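Local coordinates for major capsid protein (Faustovirus, PDB 5J7O) that builds the outer protein shell of a large double-stranded DNA virus, as a double jelly-roll subunit that assembles into trimers, at residues K190-Y201 / V297-D305. Sequence-based numbering, arbitrary orientation.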
loop_
_atom_site.group_PDB
_atom_site.type_symbol
_atom_site.label_atom_id
_atom_site.label_comp_id
_atom_site.label_asym_id
_atom_site.label_seq_id
_atom_site.Cartn_x
_atom_site.Cartn_y
_atom_site.Cartn_z
ATOM N N LYS B 190 -8.400 24.744 -20.870
ATOM C CA LYS B 190 -7.910 25.241 -22.148
ATOM C C LYS B 190 -6.676 26.113 -21.966
ATOM O O LYS B 190 -6.625 26.958 -21.065
ATOM C CB LYS B 190 -8.995 26.046 -22.874
ATOM C CG LYS B 190 -10.091 25.204 -23.507
ATOM C CD LYS B 190 -11.264 26.072 -23.937
ATOM C CE LYS B 190 -10.806 27.252 -24.781
ATOM N NZ LYS B 190 -11.934 28.169 -25.105
ATOM N N PHE B 191 -5.686 25.903 -22.832
ATOM C CA PHE B 191 -4.552 26.806 -22.998
ATOM C C PHE B 191 -4.735 27.498 -24.343
ATOM O O PHE B 191 -4.545 26.881 -25.396
ATOM C CB PHE B 191 -3.224 26.054 -22.934
ATOM C CG PHE B 191 -2.020 26.933 -23.143
ATOM C CD1 PHE B 191 -2.010 28.241 -22.687
ATOM C CD2 PHE B 191 -0.903 26.453 -23.807
ATOM C CE1 PHE B 191 -0.907 29.051 -22.882
ATOM C CE2 PHE B 191 0.202 27.259 -24.006
ATOM C CZ PHE B 191 0.200 28.559 -23.543
ATOM N N GLU B 192 -5.096 28.777 -24.305
ATOM C CA GLU B 192 -5.597 29.494 -25.470
ATOM C C GLU B 192 -4.597 30.558 -25.907
ATOM O O GLU B 192 -4.128 31.350 -25.082
ATOM C CB GLU B 192 -6.948 30.134 -25.150
ATOM C CG GLU B 192 -7.889 30.266 -26.328
ATOM C CD GLU B 192 -9.302 30.597 -25.892
ATOM O OE1 GLU B 192 -9.626 30.365 -24.707
ATOM O OE2 GLU B 192 -10.085 31.092 -26.728
ATOM N N VAL B 193 -4.274 30.571 -27.200
ATOM C CA VAL B 193 -3.377 31.560 -27.788
ATOM C C VAL B 193 -4.000 32.067 -29.081
ATOM O O VAL B 193 -4.368 31.269 -29.951
ATOM C CB VAL B 193 -1.972 30.985 -28.061
ATOM C CG1 VAL B 193 -1.048 32.073 -28.588
ATOM C CG2 VAL B 193 -1.391 30.354 -26.804
ATOM N N ASN B 194 -4.118 33.393 -29.204
ATOM C CA ASN B 194 -4.660 34.048 -30.398
ATOM C C ASN B 194 -6.092 33.613 -30.692
ATOM O O ASN B 194 -6.537 33.647 -31.842
ATOM C CB ASN B 194 -3.774 33.803 -31.624
ATOM C CG ASN B 194 -2.332 34.176 -31.382
ATOM O OD1 ASN B 194 -2.016 34.853 -30.408
ATOM N ND2 ASN B 194 -1.446 33.739 -32.269
ATOM N N GLY B 195 -6.828 33.207 -29.658
ATOM C CA GLY B 195 -8.165 32.689 -29.826
ATOM C C GLY B 195 -8.240 31.220 -30.184
ATOM O O GLY B 195 -9.316 30.623 -30.062
ATOM N N ASN B 196 -7.136 30.621 -30.626
ATOM C CA ASN B 196 -7.110 29.199 -30.951
ATOM C C ASN B 196 -6.814 28.382 -29.701
ATOM O O ASN B 196 -5.893 28.725 -28.951
ATOM C CB ASN B 196 -6.053 28.897 -32.006
ATOM C CG ASN B 196 -6.421 29.431 -33.372
ATOM O OD1 ASN B 196 -7.598 29.568 -33.704
ATOM N ND2 ASN B 196 -5.410 29.730 -34.181
ATOM N N PRO B 197 -7.570 27.320 -29.436
ATOM C CA PRO B 197 -7.144 26.361 -28.410
ATOM C C PRO B 197 -5.828 25.704 -28.790
ATOM O O PRO B 197 -5.771 24.928 -29.749
ATOM C CB PRO B 197 -8.294 25.347 -28.372
ATOM C CG PRO B 197 -9.473 26.094 -28.899
ATOM C CD PRO B 197 -8.924 27.030 -29.937
ATOM N N LEU B 198 -4.758 26.021 -28.060
ATOM C CA LEU B 198 -3.473 25.392 -28.341
ATOM C C LEU B 198 -3.425 23.976 -27.780
ATOM O O LEU B 198 -2.830 23.082 -28.392
ATOM C CB LEU B 198 -2.335 26.245 -27.777
ATOM C CG LEU B 198 -0.921 25.968 -28.296
ATOM C CD1 LEU B 198 -0.077 27.230 -28.254
ATOM C CD2 LEU B 198 -0.250 24.866 -27.498
ATOM N N ASP B 199 -4.044 23.757 -26.622
ATOM C CA ASP B 199 -4.170 22.424 -26.052
ATOM C C ASP B 199 -5.290 22.445 -25.025
ATOM O O ASP B 199 -5.535 23.465 -24.376
ATOM C CB ASP B 199 -2.863 21.946 -25.411
ATOM C CG ASP B 199 -2.906 20.478 -25.034
ATOM O OD1 ASP B 199 -3.636 19.716 -25.704
ATOM O OD2 ASP B 199 -2.216 20.084 -24.070
ATOM N N GLU B 200 -5.964 21.306 -24.886
ATOM C CA GLU B 200 -7.099 21.209 -23.981
ATOM C C GLU B 200 -7.335 19.751 -23.621
ATOM O O GLU B 200 -7.018 18.846 -24.396
ATOM C CB GLU B 200 -8.361 21.810 -24.607
ATOM C CG GLU B 200 -8.653 21.286 -26.000
ATOM C CD GLU B 200 -10.006 21.725 -26.517
ATOM O OE1 GLU B 200 -10.891 22.027 -25.689
ATOM O OE2 GLU B 200 -10.183 21.768 -27.753
ATOM N N TYR B 201 -7.899 19.539 -22.433
ATOM C CA TYR B 201 -8.272 18.206 -21.983
ATOM C C TYR B 201 -9.511 18.318 -21.107
ATOM O O TYR B 201 -9.907 19.410 -20.690
ATOM C CB TYR B 201 -7.123 17.518 -21.235
ATOM C CG TYR B 201 -6.673 18.223 -19.973
ATOM C CD1 TYR B 201 -7.312 17.997 -18.760
ATOM C CD2 TYR B 201 -5.599 19.101 -19.992
ATOM C CE1 TYR B 201 -6.904 18.636 -17.607
ATOM C CE2 TYR B 201 -5.181 19.743 -18.841
ATOM C CZ TYR B 201 -5.836 19.506 -17.652
ATOM O OH TYR B 201 -5.426 20.141 -16.503
ATOM N N VAL B 297 -5.529 21.988 -7.842
ATOM C CA VAL B 297 -5.647 21.100 -8.994
ATOM C C VAL B 297 -4.557 21.452 -10.002
ATOM O O VAL B 297 -4.572 22.557 -10.562
ATOM C CB VAL B 297 -7.039 21.191 -9.636
ATOM C CG1 VAL B 297 -7.156 20.210 -10.791
ATOM C CG2 VAL B 297 -8.117 20.924 -8.596
ATOM N N PRO B 298 -3.610 20.556 -10.261
ATOM C CA PRO B 298 -2.574 20.851 -11.253
ATOM C C PRO B 298 -3.135 20.815 -12.664
ATOM O O PRO B 298 -4.039 20.036 -12.981
ATOM C CB PRO B 298 -1.543 19.732 -11.042
ATOM C CG PRO B 298 -1.910 19.092 -9.722
ATOM C CD PRO B 298 -3.386 19.262 -9.599
ATOM N N LEU B 299 -2.584 21.673 -13.519
ATOM C CA LEU B 299 -2.972 21.725 -14.925
ATOM C C LEU B 299 -2.021 20.832 -15.714
ATOM O O LEU B 299 -0.824 21.119 -15.815
ATOM C CB LEU B 299 -2.958 23.162 -15.438
ATOM C CG LEU B 299 -3.867 24.124 -14.666
ATOM C CD1 LEU B 299 -4.009 25.446 -15.402
ATOM C CD2 LEU B 299 -5.233 23.502 -14.401
ATOM N N LEU B 300 -2.559 19.752 -16.277
ATOM C CA LEU B 300 -1.750 18.651 -16.801
ATOM C C LEU B 300 -1.343 18.897 -18.257
ATOM O O LEU B 300 -1.608 18.094 -19.151
ATOM C CB LEU B 300 -2.515 17.339 -16.661
ATOM C CG LEU B 300 -3.231 17.110 -15.328
ATOM C CD1 LEU B 300 -4.386 16.136 -15.503
ATOM C CD2 LEU B 300 -2.261 16.603 -14.272
ATOM N N PHE B 301 -0.674 20.023 -18.484
ATOM C CA PHE B 301 -0.135 20.329 -19.800
ATOM C C PHE B 301 1.322 19.877 -19.901
ATOM O O PHE B 301 1.967 19.535 -18.908
ATOM C CB PHE B 301 -0.254 21.823 -20.102
ATOM C CG PHE B 301 -1.669 22.296 -20.293
ATOM C CD1 PHE B 301 -2.430 21.839 -21.357
ATOM C CD2 PHE B 301 -2.229 23.215 -19.422
ATOM C CE1 PHE B 301 -3.727 22.278 -21.539
ATOM C CE2 PHE B 301 -3.526 23.660 -19.601
ATOM C CZ PHE B 301 -4.276 23.190 -20.660
ATOM N N TRP B 302 1.839 19.881 -21.133
ATOM C CA TRP B 302 3.184 19.361 -21.369
ATOM C C TRP B 302 4.244 20.260 -20.744
ATOM O O TRP B 302 5.278 19.771 -20.277
ATOM C CB TRP B 302 3.432 19.197 -22.873
ATOM C CG TRP B 302 3.863 20.467 -23.533
ATOM C CD1 TRP B 302 5.144 20.884 -23.747
ATOM C CD2 TRP B 302 3.014 21.507 -24.032
ATOM N NE1 TRP B 302 5.147 22.115 -24.354
ATOM C CE2 TRP B 302 3.851 22.520 -24.540
ATOM C CE3 TRP B 302 1.628 21.678 -24.102
ATOM C CZ2 TRP B 302 3.349 23.684 -25.111
ATOM C CZ3 TRP B 302 1.133 22.834 -24.669
ATOM C CH2 TRP B 302 1.991 23.823 -25.166
ATOM N N PHE B 303 3.993 21.571 -20.687
ATOM C CA PHE B 303 5.026 22.518 -20.282
ATOM C C PHE B 303 5.190 22.531 -18.770
ATOM O O PHE B 303 5.733 23.484 -18.204
ATOM C CB PHE B 303 4.715 23.925 -20.806
ATOM C CG PHE B 303 3.340 24.417 -20.469
ATOM C CD1 PHE B 303 3.065 24.977 -19.229
ATOM C CD2 PHE B 303 2.324 24.341 -21.403
ATOM C CE1 PHE B 303 1.795 25.441 -18.929
ATOM C CE2 PHE B 303 1.055 24.809 -21.112
ATOM C CZ PHE B 303 0.789 25.356 -19.871
ATOM N N ARG B 304 4.703 21.482 -18.101
ATOM C CA ARG B 304 5.003 21.308 -16.689
ATOM C C ARG B 304 6.461 20.925 -16.486
ATOM O O ARG B 304 7.065 21.292 -15.469
ATOM C CB ARG B 304 4.069 20.252 -16.095
ATOM C CG ARG B 304 4.485 19.689 -14.747
ATOM C CD ARG B 304 3.311 18.976 -14.097
ATOM N NE ARG B 304 2.159 19.869 -14.011
ATOM C CZ ARG B 304 1.918 20.672 -12.981
ATOM N NH1 ARG B 304 2.743 20.681 -11.943
ATOM N NH2 ARG B 304 0.853 21.463 -12.985
ATOM N N ASP B 305 7.035 20.203 -17.439
ATOM C CA ASP B 305 8.449 19.863 -17.444
ATOM C C ASP B 305 9.288 21.137 -17.434
ATOM O O ASP B 305 9.114 21.987 -18.322
ATOM C CB ASP B 305 8.756 19.022 -18.684
ATOM C CG ASP B 305 10.129 18.374 -18.646
ATOM O OD1 ASP B 305 11.039 18.902 -17.974
ATOM O OD2 ASP B 305 10.299 17.330 -19.310
#
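Phe301 lodges between Phe191 and Tyr201, a clear instance of one ring filling the hollow left between two inward-facing residues of a hairpin. Over one face lies CB of Phe191, in CH-pi contact 4.1 Å from the Phe301 ring centroid; against the opposite face Tyr201 turns its edge, in a T-shaped pair with planes at 62°. Asp199 meets the rim: its OD2 lies in the plane of the ring, 3.2 Å from Phe301 CD1, and finds no polar partner, whereas OD1 is bonded to the backbone N of Tyr421. A classic bulge, with Leu198 and Asp199 both facing Phe191, brings two successive side chains to this surface. A chi1 of 62° sets Tyr201 CG between the backbone N and the carbonyl carbon, and the ring then reaches past Phe301 to the inverse gamma turn centred on Leu300, whose N donates a nearly straight bond to Tyr201 OH (2.9 Å, 163°). Farther along, Phe303 points its edge at the face of Phe191, while the CH2 corner of Trp302 rests against both the edge of Phe191 and CD2 of Leu198, 3.4 Å from the latter. The contact thus joins the edge hairpin 186-193/196-202 of one jelly-roll sheet to the segment leaving strand 293-298 of another; strand 415-428 packs against Leu198, Asp199 and Trp302, and strand 99-109 against Leu299 and Phe303.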